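Local coordinates for tumor necrosis factor ligand superfamily member 13 (Mus musculus, PDB 1U5X), which acts as a homotrimeric cytokine of the tumour necrosis factor family that binds the receptors TACI and BCMA and helps regulate tumour cell growth, at residues G42-V47 with G112-V117; L54-V59 with G132-F137; G69-R74 with K118-N123; C86-P91 with N99-A104. All coordinates share one frame; numbering follows the deposited sequence.

Interaction 1: residues G42-V47 with G112-V117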
loop_
_atom_site.group_PDB
_atom_site.type_symbol
_atom_site.label_atom_id
_atom_site.label_comp_id
_atom_site.label_asym_id
_atom_site.label_seq_id
_atom_site.Cartn_x
_atom_site.Cartn_y
_atom_site.Cartn_z
ATOM N N GLY A 42 2.051 18.855 -15.100
ATOM C CA GLY A 42 2.219 19.731 -13.953
ATOM C C GLY A 42 1.630 19.113 -12.704
ATOM O O GLY A 42 2.161 18.137 -12.195
ATOM N N ASP A 43 0.518 19.653 -12.217
ATOM C CA ASP A 43 -0.058 19.112 -10.964
ATOM C C ASP A 43 -1.172 18.072 -11.158
ATOM O O ASP A 43 -1.681 17.552 -10.179
ATOM C CB ASP A 43 -0.479 20.223 -9.972
ATOM C CG ASP A 43 -1.651 21.046 -10.438
ATOM O OD1 ASP A 43 -2.292 20.722 -11.460
ATOM O OD2 ASP A 43 -1.993 22.079 -9.827
ATOM N N ILE A 44 -1.497 17.740 -12.412
ATOM C CA ILE A 44 -2.469 16.688 -12.728
ATOM C C ILE A 44 -1.894 15.665 -13.678
ATOM O O ILE A 44 -0.836 15.859 -14.248
ATOM C CB ILE A 44 -3.749 17.287 -13.352
ATOM C CG1 ILE A 44 -3.399 18.059 -14.613
ATOM C CG2 ILE A 44 -4.449 18.170 -12.364
ATOM C CD1 ILE A 44 -4.379 17.929 -15.746
ATOM N N VAL A 45 -2.602 14.557 -13.818
ATOM C CA VAL A 45 -2.253 13.496 -14.762
ATOM C C VAL A 45 -3.445 13.288 -15.702
ATOM O O VAL A 45 -4.582 13.162 -15.264
ATOM C CB VAL A 45 -1.875 12.176 -14.069
ATOM C CG1 VAL A 45 -1.443 11.177 -15.106
ATOM C CG2 VAL A 45 -0.774 12.391 -13.051
ATOM N N ARG A 46 -3.188 13.326 -17.001
ATOM C CA ARG A 46 -4.233 13.114 -17.981
ATOM C C ARG A 46 -4.251 11.647 -18.351
ATOM O O ARG A 46 -3.201 11.017 -18.483
ATOM C CB ARG A 46 -4.001 13.969 -19.207
ATOM C CG ARG A 46 -4.064 15.469 -18.850
ATOM C CD ARG A 46 -4.977 16.298 -19.613
ATOM N NE ARG A 46 -6.341 15.813 -19.828
ATOM C CZ ARG A 46 -7.181 16.427 -20.668
ATOM N NH1 ARG A 46 -6.779 17.518 -21.293
ATOM N NH2 ARG A 46 -8.426 15.990 -20.872
ATOM N N VAL A 47 -5.451 11.107 -18.541
ATOM C CA VAL A 47 -5.617 9.727 -18.987
ATOM C C VAL A 47 -6.057 9.771 -20.429
ATOM O O VAL A 47 -7.076 10.373 -20.757
ATOM C CB VAL A 47 -6.685 8.985 -18.154
ATOM C CG1 VAL A 47 -6.909 7.572 -18.689
ATOM C CG2 VAL A 47 -6.298 8.928 -16.698
ATOM N N GLY A 112 -9.627 11.004 -21.421
ATOM C CA GLY A 112 -10.079 12.358 -21.154
ATOM C C GLY A 112 -10.099 12.667 -19.656
ATOM O O GLY A 112 -10.162 13.826 -19.283
ATOM N N ASP A 113 -10.052 11.647 -18.802
ATOM C CA ASP A 113 -10.040 11.851 -17.345
ATOM C C ASP A 113 -8.823 12.667 -16.921
ATOM O O ASP A 113 -7.763 12.581 -17.562
ATOM C CB ASP A 113 -10.003 10.516 -16.602
ATOM C CG ASP A 113 -11.360 9.868 -16.458
ATOM O OD1 ASP A 113 -12.383 10.420 -16.916
ATOM O OD2 ASP A 113 -11.480 8.776 -15.865
ATOM N N ILE A 114 -9.011 13.490 -15.880
ATOM C CA ILE A 114 -7.932 14.196 -15.182
ATOM C C ILE A 114 -7.823 13.632 -13.754
ATOM O O ILE A 114 -8.816 13.605 -13.046
ATOM C CB ILE A 114 -8.240 15.702 -15.126
ATOM C CG1 ILE A 114 -8.288 16.307 -16.530
ATOM C CG2 ILE A 114 -7.167 16.433 -14.328
ATOM C CD1 ILE A 114 -8.855 17.704 -16.544
ATOM N N ILE A 115 -6.643 13.151 -13.364
ATOM C CA ILE A 115 -6.365 12.670 -12.018
ATOM C C ILE A 115 -5.689 13.764 -11.187
ATOM O O ILE A 115 -4.709 14.359 -11.635
ATOM C CB ILE A 115 -5.459 11.410 -12.083
ATOM C CG1 ILE A 115 -6.028 10.378 -13.065
ATOM C CG2 ILE A 115 -5.240 10.798 -10.672
ATOM C CD1 ILE A 115 -7.437 9.950 -12.778
ATOM N N THR A 116 -6.233 14.034 -9.995
ATOM C CA THR A 116 -5.727 15.055 -9.087
ATOM C C THR A 116 -5.267 14.421 -7.783
ATOM O O THR A 116 -5.861 13.430 -7.338
ATOM C CB THR A 116 -6.788 16.111 -8.761
ATOM O OG1 THR A 116 -8.016 15.494 -8.320
ATOM C CG2 THR A 116 -7.198 16.938 -9.981
ATOM N N VAL A 117 -4.207 14.962 -7.192
ATOM C CA VAL A 117 -3.794 14.585 -5.824
ATOM C C VAL A 117 -3.751 15.875 -5.031
ATOM O O VAL A 117 -2.955 16.764 -5.344
ATOM C CB VAL A 117 -2.426 13.851 -5.800
ATOM C CG1 VAL A 117 -2.035 13.459 -4.381
ATOM C CG2 VAL A 117 -2.462 12.616 -6.646
HETATM O O HOH W 1 -3.882 17.530 -8.571
HETATM O O HOH W 2 -0.916 16.988 -7.286
#
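Arg-46 and Gly-112 meet where two antiparallel strands of the TNF-domain jelly roll run out. The arginine's CB leaves on the sheet face it shares with Ile-44, Ile-114 and Thr-116; CG stands anti to the carbonyl carbon (chi1 -63°), the chain bends at chi2 and chi3, and NE lies 3.9 Å from CG1 of Ile-114. At the tip, NH2 gives a hydrogen bond of 3.2 Å to the carbonyl O of Gly-112. That oxygen sits close to the guanidinium plane, whereas NH2 stands 35° out of the carbonyl plane.

Next along the ladder, Val-45 and Ile-115 exchange N-H...O bonds, the one from Ile-115 N to Val-45 O being 2.8 Å long and almost straight at 177°. Farther along, Gly-112 N donates to Val-47 O at 2.7 Å. Beside Arg-46, CD1 of Ile-44 presses on CG2 of Ile-114 at 3.5 Å, tighter than usual for two carbons. Val-47 CG2 rests on Ile-115 CG1, and Val-45 and Ile-115 both reach Phe-137 of strand 134-139. Near Asp-43 two waters bridge its carbonyl O to the backbone of Val-117. The contact thus pairs an apolar inner face with a partly exposed outer one, where the covered Arg-46 NE finds no polar partner and NH2 carries the bond.

Interaction 2: residues L54-V59 with G132-F137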
loop_
_atom_site.group_PDB
_atom_site.type_symbol
_atom_site.label_atom_id
_atom_site.label_comp_id
_atom_site.label_asym_id
_atom_site.label_seq_id
_atom_site.Cartn_x
_atom_site.Cartn_y
_atom_site.Cartn_z
ATOM N N LEU A 54 -4.247 0.160 -11.473
ATOM C CA LEU A 54 -3.786 0.330 -10.112
ATOM C C LEU A 54 -3.189 1.719 -9.996
ATOM O O LEU A 54 -2.311 2.097 -10.798
ATOM C CB LEU A 54 -2.713 -0.712 -9.828
ATOM C CG LEU A 54 -2.051 -0.629 -8.449
ATOM C CD1 LEU A 54 -3.060 -0.884 -7.333
ATOM C CD2 LEU A 54 -0.865 -1.637 -8.378
ATOM N N LEU A 55 -3.693 2.496 -9.023
ATOM C CA LEU A 55 -3.235 3.840 -8.746
ATOM C C LEU A 55 -2.748 3.832 -7.318
ATOM O O LEU A 55 -3.454 3.411 -6.428
ATOM C CB LEU A 55 -4.415 4.820 -8.884
ATOM C CG LEU A 55 -4.264 6.322 -8.990
ATOM C CD1 LEU A 55 -2.991 6.788 -9.615
ATOM C CD2 LEU A 55 -5.487 6.872 -9.746
ATOM N N TYR A 56 -1.538 4.319 -7.097
ATOM C CA TYR A 56 -0.980 4.382 -5.743
ATOM C C TYR A 56 -0.437 5.782 -5.504
ATOM O O TYR A 56 0.019 6.453 -6.432
ATOM C CB TYR A 56 0.099 3.317 -5.513
ATOM C CG TYR A 56 1.306 3.362 -6.432
ATOM C CD1 TYR A 56 2.390 4.152 -6.152
ATOM C CD2 TYR A 56 1.328 2.572 -7.583
ATOM C CE1 TYR A 56 3.514 4.166 -7.005
ATOM C CE2 TYR A 56 2.395 2.575 -8.453
ATOM C CZ TYR A 56 3.508 3.361 -8.141
ATOM O OH TYR A 56 4.558 3.349 -9.024
ATOM N N SER A 57 -0.482 6.212 -4.244
ATOM C CA SER A 57 -0.102 7.548 -3.834
ATOM C C SER A 57 0.506 7.476 -2.454
ATOM O O SER A 57 -0.077 6.907 -1.543
ATOM C CB SER A 57 -1.321 8.451 -3.781
ATOM O OG SER A 57 -1.040 9.661 -3.089
ATOM N N GLN A 58 1.685 8.062 -2.295
ATOM C CA GLN A 58 2.250 8.292 -0.985
ATOM C C GLN A 58 2.604 9.750 -0.861
ATOM O O GLN A 58 3.119 10.380 -1.809
ATOM C CB GLN A 58 3.513 7.474 -0.705
ATOM C CG GLN A 58 4.036 7.609 0.758
ATOM C CD GLN A 58 5.127 6.597 1.077
ATOM O OE1 GLN A 58 4.817 5.388 1.226
ATOM N NE2 GLN A 58 6.360 7.065 1.257
ATOM N N VAL A 59 2.313 10.286 0.311
ATOM C CA VAL A 59 2.789 11.619 0.665
ATOM C C VAL A 59 3.476 11.550 2.014
ATOM O O VAL A 59 2.969 10.942 2.973
ATOM C CB VAL A 59 1.642 12.670 0.663
ATOM C CG1 VAL A 59 2.196 14.051 1.060
ATOM C CG2 VAL A 59 0.919 12.720 -0.684
ATOM N N GLY A 132 9.885 9.641 -0.602
ATOM C CA GLY A 132 8.796 9.819 0.346
ATOM C C GLY A 132 7.423 10.241 -0.173
ATOM O O GLY A 132 6.396 9.889 0.415
ATOM N N THR A 133 7.407 10.978 -1.273
ATOM C CA THR A 133 6.178 11.461 -1.897
ATOM C C THR A 133 6.236 11.024 -3.357
ATOM O O THR A 133 7.172 11.348 -4.058
ATOM C CB THR A 133 6.110 12.977 -1.784
ATOM O OG1 THR A 133 6.063 13.325 -0.409
ATOM C CG2 THR A 133 4.848 13.536 -2.357
ATOM N N PHE A 134 5.249 10.247 -3.784
ATOM C CA PHE A 134 5.202 9.740 -5.132
ATOM C C PHE A 134 3.798 9.332 -5.531
ATOM O O PHE A 134 2.892 9.248 -4.701
ATOM C CB PHE A 134 6.243 8.616 -5.312
ATOM C CG PHE A 134 6.132 7.496 -4.322
ATOM C CD1 PHE A 134 5.188 6.503 -4.485
ATOM C CD2 PHE A 134 7.027 7.402 -3.261
ATOM C CE1 PHE A 134 5.097 5.451 -3.578
ATOM C CE2 PHE A 134 6.925 6.354 -2.371
ATOM C CZ PHE A 134 6.006 5.388 -2.540
ATOM N N LEU A 135 3.629 9.126 -6.826
ATOM C CA LEU A 135 2.337 8.837 -7.416
ATOM C C LEU A 135 2.564 7.909 -8.587
ATOM O O LEU A 135 3.432 8.151 -9.428
ATOM C CB LEU A 135 1.685 10.129 -7.929
ATOM C CG LEU A 135 0.325 9.949 -8.653
ATOM C CD1 LEU A 135 -0.747 9.439 -7.714
ATOM C CD2 LEU A 135 -0.096 11.301 -9.279
ATOM N N GLY A 136 1.801 6.830 -8.659
ATOM C CA GLY A 136 1.969 5.960 -9.798
ATOM C C GLY A 136 0.766 5.177 -10.262
ATOM O O GLY A 136 -0.256 5.099 -9.594
ATOM N N PHE A 137 0.923 4.608 -11.460
ATOM C CA PHE A 137 -0.130 3.944 -12.226
ATOM C C PHE A 137 0.374 2.665 -12.874
ATOM O O PHE A 137 1.460 2.658 -13.451
ATOM C CB PHE A 137 -0.611 4.835 -13.406
ATOM C CG PHE A 137 -1.177 6.191 -13.001
ATOM C CD1 PHE A 137 -0.346 7.206 -12.574
ATOM C CD2 PHE A 137 -2.535 6.447 -13.078
ATOM C CE1 PHE A 137 -0.859 8.414 -12.210
ATOM C CE2 PHE A 137 -3.041 7.674 -12.730
ATOM C CZ PHE A 137 -2.207 8.649 -12.274
HETATM O O HOH W 3 1.083 11.137 -3.923
#
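Gly-136 lies beneath the ring of Tyr-56, and the lack of a side chain there makes room for the tyrosine to fold flat across the neighbouring strand. Tyr-56 CG sits between its backbone N and carbonyl carbon (chi1 59°), and the ring covers Gly-136 CA in a CH-pi contact, 3.6 Å from CA to the ring centroid. At the tyrosine's edge comes Phe-134 CD1, 3.8 Å from Tyr-56 CE1; the face of Phe-134 in turn receives CB of Gln-58. On the opposite face of the sheet from Tyr-56, Leu-55 CD1 lies over the Phe-137 ring, 3.4 Å from its centroid and displaced toward CE2, in the core between the two sheets of the jelly roll.

Paired N-H...O bonds, all of 2.9 Å, join Tyr-56 to Gly-136 and Gln-58 to Phe-134. The packing is less close around Ser-57, whose CB comes no nearer than 4.1 Å to CD1 of Leu-135; here a water links Ser-57 OG with Phe-134 O. At the Gly-132 end, Gln-58 NE2 donates to Gly-132 O at 2.9 Å, from 39° above the carbonyl plane.

The polar tips continue beyond the chain: Gln-58 OE1 bonds Ser-103 of the second subunit and NE2 also bonds Arg-85 O of that subunit, while Tyr-56 OH bonds His-9 of its own chain and Val-106 N of the second subunit. Aromatic cover on the strands thus combines with buried, satisfied polar ends that help join the trimer.

Interaction 3: residues G69-R74 with K118-N123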
loop_
_atom_site.group_PDB
_atom_site.type_symbol
_atom_site.label_atom_id
_atom_site.label_comp_id
_atom_site.label_asym_id
_atom_site.label_seq_id
_atom_site.Cartn_x
_atom_site.Cartn_y
_atom_site.Cartn_z
ATOM N N GLY A 69 -3.525 14.326 5.243
ATOM C CA GLY A 69 -3.846 13.280 4.306
ATOM C C GLY A 69 -4.087 13.814 2.916
ATOM O O GLY A 69 -4.439 14.972 2.718
ATOM N N GLN A 70 -3.959 12.934 1.958
ATOM C CA GLN A 70 -4.120 13.310 0.567
ATOM C C GLN A 70 -5.374 12.679 0.015
ATOM O O GLN A 70 -5.785 11.636 0.458
ATOM C CB GLN A 70 -2.918 12.933 -0.272
ATOM C CG GLN A 70 -2.762 11.467 -0.597
ATOM C CD GLN A 70 -1.899 10.780 0.397
ATOM O OE1 GLN A 70 -1.824 11.203 1.586
ATOM N NE2 GLN A 70 -1.238 9.715 -0.050
ATOM N N VAL A 71 -5.955 13.327 -0.983
ATOM C CA VAL A 71 -7.147 12.872 -1.645
ATOM C C VAL A 71 -6.887 12.743 -3.132
ATOM O O VAL A 71 -6.468 13.704 -3.768
ATOM C CB VAL A 71 -8.281 13.905 -1.462
ATOM C CG1 VAL A 71 -9.614 13.337 -1.957
ATOM C CG2 VAL A 71 -8.389 14.367 -0.002
ATOM N N VAL A 72 -7.148 11.568 -3.686
ATOM C CA VAL A 72 -6.941 11.272 -5.103
ATOM C C VAL A 72 -8.282 11.138 -5.807
ATOM O O VAL A 72 -9.112 10.345 -5.385
ATOM C CB VAL A 72 -6.158 9.939 -5.282
ATOM C CG1 VAL A 72 -5.936 9.602 -6.736
ATOM C CG2 VAL A 72 -4.790 9.996 -4.555
ATOM N N SER A 73 -8.501 11.949 -6.849
ATOM C CA SER A 73 -9.785 12.067 -7.528
ATOM C C SER A 73 -9.646 12.025 -9.040
ATOM O O SER A 73 -8.561 12.297 -9.596
ATOM C CB SER A 73 -10.514 13.363 -7.147
ATOM O OG SER A 73 -10.557 13.570 -5.755
ATOM N N ARG A 74 -10.746 11.680 -9.688
ATOM C CA ARG A 74 -10.855 11.725 -11.135
ATOM C C ARG A 74 -11.939 12.719 -11.557
ATOM O O ARG A 74 -13.027 12.796 -10.971
ATOM C CB ARG A 74 -11.107 10.331 -11.729
ATOM C CG ARG A 74 -12.524 9.774 -11.603
ATOM C CD ARG A 74 -12.938 8.916 -12.795
ATOM N NE ARG A 74 -13.813 7.821 -12.397
ATOM C CZ ARG A 74 -15.119 7.743 -12.663
ATOM N NH1 ARG A 74 -15.741 8.706 -13.335
ATOM N NH2 ARG A 74 -15.816 6.692 -12.242
ATOM N N LYS A 118 -4.665 16.027 -4.069
ATOM C CA LYS A 118 -4.786 17.269 -3.301
ATOM C C LYS A 118 -4.641 16.991 -1.815
ATOM O O LYS A 118 -5.138 15.965 -1.310
ATOM C CB LYS A 118 -6.145 17.963 -3.563
ATOM C CG LYS A 118 -6.330 18.404 -5.005
ATOM C CD LYS A 118 -7.686 19.100 -5.240
ATOM C CE LYS A 118 -7.652 19.948 -6.491
ATOM N NZ LYS A 118 -8.930 20.652 -6.719
ATOM N N ILE A 119 -3.934 17.893 -1.139
ATOM C CA ILE A 119 -3.856 17.933 0.314
ATOM C C ILE A 119 -4.656 19.141 0.812
ATOM O O ILE A 119 -4.313 20.274 0.500
ATOM C CB ILE A 119 -2.369 18.010 0.767
ATOM C CG1 ILE A 119 -1.616 16.730 0.413
ATOM C CG2 ILE A 119 -2.300 18.197 2.284
ATOM C CD1 ILE A 119 -1.166 16.546 -1.020
ATOM N N PRO A 120 -5.733 18.917 1.554
ATOM C CA PRO A 120 -6.652 20.005 1.933
ATOM C C PRO A 120 -6.188 20.905 3.090
ATOM O O PRO A 120 -6.956 21.177 4.025
ATOM C CB PRO A 120 -7.937 19.249 2.288
ATOM C CG PRO A 120 -7.459 17.967 2.827
ATOM C CD PRO A 120 -6.211 17.615 2.043
ATOM N N ARG A 121 -4.947 21.373 3.024
ATOM C CA ARG A 121 -4.447 22.394 3.939
ATOM C C ARG A 121 -3.561 23.356 3.170
ATOM O O ARG A 121 -2.941 22.991 2.163
ATOM C CB ARG A 121 -3.676 21.772 5.089
ATOM N N ALA A 122 -3.506 24.582 3.660
ATOM C CA ALA A 122 -2.729 25.638 3.038
ATOM C C ALA A 122 -1.254 25.394 3.304
ATOM O O ALA A 122 -0.880 25.039 4.428
ATOM C CB ALA A 122 -3.141 26.986 3.610
ATOM N N ASN A 123 -0.420 25.600 2.282
ATOM C CA ASN A 123 1.028 25.513 2.454
ATOM C C ASN A 123 1.365 24.322 3.348
ATOM O O ASN A 123 2.007 24.459 4.392
ATOM C CB ASN A 123 1.585 26.809 3.051
ATOM C CG ASN A 123 1.508 27.981 2.086
ATOM O OD1 ASN A 123 1.954 27.888 0.943
ATOM N ND2 ASN A 123 0.960 29.088 2.547
#
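The carbonyl O of Lys-118 takes the N-H of Val-71 at 2.8 Å, with an angle of 158° at the hydrogen. The same oxygen is approached by CA of Gln-70 at 3.4 Å, a CA-H...O contact. In return Lys-118 N donates to Val-71 O at 3.0 Å, straighter at 171°, which completes an antiparallel hydrogen-bonded pair. Val-71 and Lys-118 direct their side chains to one face of the sheet, but the lysine's extended chain leads its tip away from the neighbouring strand.

One residue farther on, Gln-70 CB meets the CG1 and CD1 branches of Ile-119, each 4.1 Å away. Gln-70 CG sits between the backbone N and carbonyl carbon (chi1 74°), and the chain then bends at chi2; its NE2 ends away from Ile-119, bonded to Ser-57 OG and Cys-101 O.

In the jelly roll of the TNF domain, strands 71-75 and 114-119 are neighbours in an antiparallel sheet, and this contact lies where their pairing gives out. Pro-120 forms the centre of an inverse gamma turn, with a weak hydrogen bond from Arg-121 N to Ile-119 O, and the chain departs from strand 71-75 there. At the turn, Pro-120 CD lies 3.3 Å from the carbonyl O of Gly-69, while Ile-119 CG2 stands 3.9 Å from that oxygen. Val-71 CG2 reaches Pro-120 CD only loosely, at 4.4 Å. Behind them Ile-119 packs on Phe-61, and Val-71 continues the face toward Thr-82 and Arg-85 of strand 80-85.

Interaction 4: residues C86-P91 with N99-A104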
loop_
_atom_site.group_PDB
_atom_site.type_symbol
_atom_site.label_atom_id
_atom_site.label_comp_id
_atom_site.label_asym_id
_atom_site.label_seq_id
_atom_site.Cartn_x
_atom_site.Cartn_y
_atom_site.Cartn_z
ATOM N N CYS A 86 -6.011 8.969 1.946
ATOM C CA CYS A 86 -5.179 8.491 3.032
ATOM C C CYS A 86 -5.306 9.508 4.156
ATOM O O CYS A 86 -5.380 10.696 3.873
ATOM C CB CYS A 86 -3.755 8.391 2.523
ATOM S SG CYS A 86 -2.712 7.551 3.687
ATOM N N ILE A 87 -5.398 9.067 5.410
ATOM C CA ILE A 87 -5.527 10.006 6.541
ATOM C C ILE A 87 -4.583 9.616 7.685
ATOM O O ILE A 87 -4.531 8.449 8.039
ATOM C CB ILE A 87 -6.997 10.056 7.076
ATOM C CG1 ILE A 87 -8.000 10.279 5.954
ATOM C CG2 ILE A 87 -7.144 11.184 8.067
ATOM C CD1 ILE A 87 -9.354 9.826 6.314
ATOM N N ARG A 88 -3.882 10.585 8.290
ATOM C CA ARG A 88 -2.926 10.327 9.378
ATOM C C ARG A 88 -2.960 11.419 10.404
ATOM O O ARG A 88 -2.714 12.555 10.051
ATOM C CB ARG A 88 -1.481 10.326 8.868
ATOM C CG ARG A 88 -1.105 9.153 8.081
ATOM C CD ARG A 88 -0.236 8.135 8.796
ATOM N NE ARG A 88 -0.225 6.928 7.995
ATOM C CZ ARG A 88 -1.300 6.213 7.668
ATOM N NH1 ARG A 88 -2.511 6.529 8.114
ATOM N NH2 ARG A 88 -1.161 5.155 6.881
ATOM N N SER A 89 -3.196 11.076 11.667
ATOM C CA SER A 89 -2.982 12.024 12.759
ATOM C C SER A 89 -1.474 12.239 12.949
ATOM O O SER A 89 -0.655 11.316 12.751
ATOM C CB SER A 89 -3.615 11.516 14.042
ATOM O OG SER A 89 -5.007 11.353 13.862
ATOM N N MET A 90 -1.113 13.475 13.277
ATOM C CA MET A 90 0.272 13.864 13.468
ATOM C C MET A 90 0.500 14.153 14.946
ATOM O O MET A 90 -0.397 14.688 15.615
ATOM C CB MET A 90 0.590 15.107 12.623
ATOM C CG MET A 90 0.436 14.917 11.115
ATOM S SD MET A 90 1.510 13.637 10.413
ATOM C CE MET A 90 3.195 14.178 11.046
ATOM N N PRO A 91 1.675 13.784 15.472
ATOM C CA PRO A 91 2.051 14.138 16.846
ATOM C C PRO A 91 2.064 15.642 17.078
ATOM O O PRO A 91 2.290 16.406 16.143
ATOM C CB PRO A 91 3.488 13.606 16.972
ATOM C CG PRO A 91 3.607 12.557 15.953
ATOM C CD PRO A 91 2.722 12.975 14.819
ATOM N N ASN A 99 5.402 11.423 9.245
ATOM C CA ASN A 99 4.537 10.309 8.849
ATOM C C ASN A 99 4.312 10.252 7.349
ATOM O O ASN A 99 3.904 11.241 6.758
ATOM C CB ASN A 99 3.157 10.462 9.516
ATOM C CG ASN A 99 3.114 9.948 10.945
ATOM O OD1 ASN A 99 3.484 8.814 11.224
ATOM N ND2 ASN A 99 2.601 10.784 11.863
ATOM N N SER A 100 4.531 9.082 6.741
ATOM C CA SER A 100 4.128 8.842 5.375
ATOM C C SER A 100 2.689 8.323 5.397
ATOM O O SER A 100 2.257 7.650 6.330
ATOM C CB SER A 100 5.086 7.851 4.654
ATOM O OG SER A 100 5.216 6.626 5.343
ATOM N N CYS A 101 1.937 8.670 4.374
ATOM C CA CYS A 101 0.578 8.201 4.211
ATOM C C CYS A 101 0.510 7.559 2.846
ATOM O O CYS A 101 0.625 8.231 1.840
ATOM C CB CYS A 101 -0.385 9.383 4.336
ATOM S SG CYS A 101 -1.989 8.935 4.960
ATOM N N TYR A 102 0.338 6.241 2.815
ATOM C CA TYR A 102 0.234 5.505 1.544
ATOM C C TYR A 102 -1.184 4.958 1.371
ATOM O O TYR A 102 -1.764 4.416 2.319
ATOM C CB TYR A 102 1.219 4.323 1.557
ATOM C CG TYR A 102 1.220 3.472 0.294
ATOM C CD1 TYR A 102 0.259 2.473 0.101
ATOM C CD2 TYR A 102 2.140 3.693 -0.735
ATOM C CE1 TYR A 102 0.224 1.705 -1.080
ATOM C CE2 TYR A 102 2.098 2.907 -1.905
ATOM C CZ TYR A 102 1.179 1.928 -2.063
ATOM O OH TYR A 102 1.066 1.111 -3.183
ATOM N N SER A 103 -1.723 5.068 0.159
ATOM C CA SER A 103 -2.966 4.351 -0.206
ATOM C C SER A 103 -2.943 4.035 -1.674
ATOM O O SER A 103 -2.139 4.592 -2.439
ATOM C CB SER A 103 -4.206 5.171 0.200
ATOM O OG SER A 103 -5.421 4.459 -0.034
ATOM N N ALA A 104 -3.770 3.093 -2.068
ATOM C CA ALA A 104 -3.790 2.635 -3.456
ATOM C C ALA A 104 -5.050 1.818 -3.698
ATOM O O ALA A 104 -5.642 1.254 -2.776
ATOM C CB ALA A 104 -2.589 1.760 -3.730
#
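Cys-86 to Pro-91, without regular strand structure, runs nearly antiparallel to the strand from Asn-99, the two directions 167° apart, at a spacing that leaves side chains to make the join. Cys-86 and Cys-101 close it covalently: their SG atoms are 2.0 Å apart, and the disulfide torsion is -96°. Each SG stands anti to its own backbone N, and the bridge spans the gap between the two segments. Beyond it, CB of Cys-86 comes 4.0 Å from CB of Ser-103.

Arg-88 lies across the bridge. Its CG is 3.3 Å from Cys-101 SG, and that sulphur lies over the centre of one guanidinium face, 3.8 Å from its plane. NE, at the group's edge, makes a weak hydrogen bond to Ser-100 O at 3.1 Å, bent to 131°. NH1 has its stronger partner in Ser-100 O of the third subunit.

Toward Pro-91, Met-90 and Asn-99 slide past each other in opposite directions. Asn-99 ND2 points at Met-90 SD in a weak hydrogen bond of 3.4 Å, and Pro-91 CD meets ND2 tip to tip. The amide's other end, OD1, accepts from Ser-89 N of the second subunit.

Covalent closure within the chain therefore sits directly at the trimer interface, with Arg-88 binding strand 99-109 of its own chain only weakly and that of a neighbouring subunit more firmly; the proximity of Arg-88 groups from different subunits may add some repulsion.

From the N terminus, strand 44-47 comes first, and interaction 1 closes its long loop only at 112-117. Strand 51-61 follows inside that loop, but its partner 132-137 lies beyond it, so interactions 1 and 2 cross. Residues 69-74 begin interaction 3, which crosses interaction 1 and is nested in interaction 2; it shares strand 114-119 with interaction 1. Interaction 4, the short 86-91 to 99-104 closure, nests inside all three. Interactions 1 and 3 build on strand 114-119, while interactions 2 and 4 join through the pairing of strands 51-61 and 99-109; Gln-70 ties interaction 3 to both, and interactions 2 and 4 also touch the second subunit.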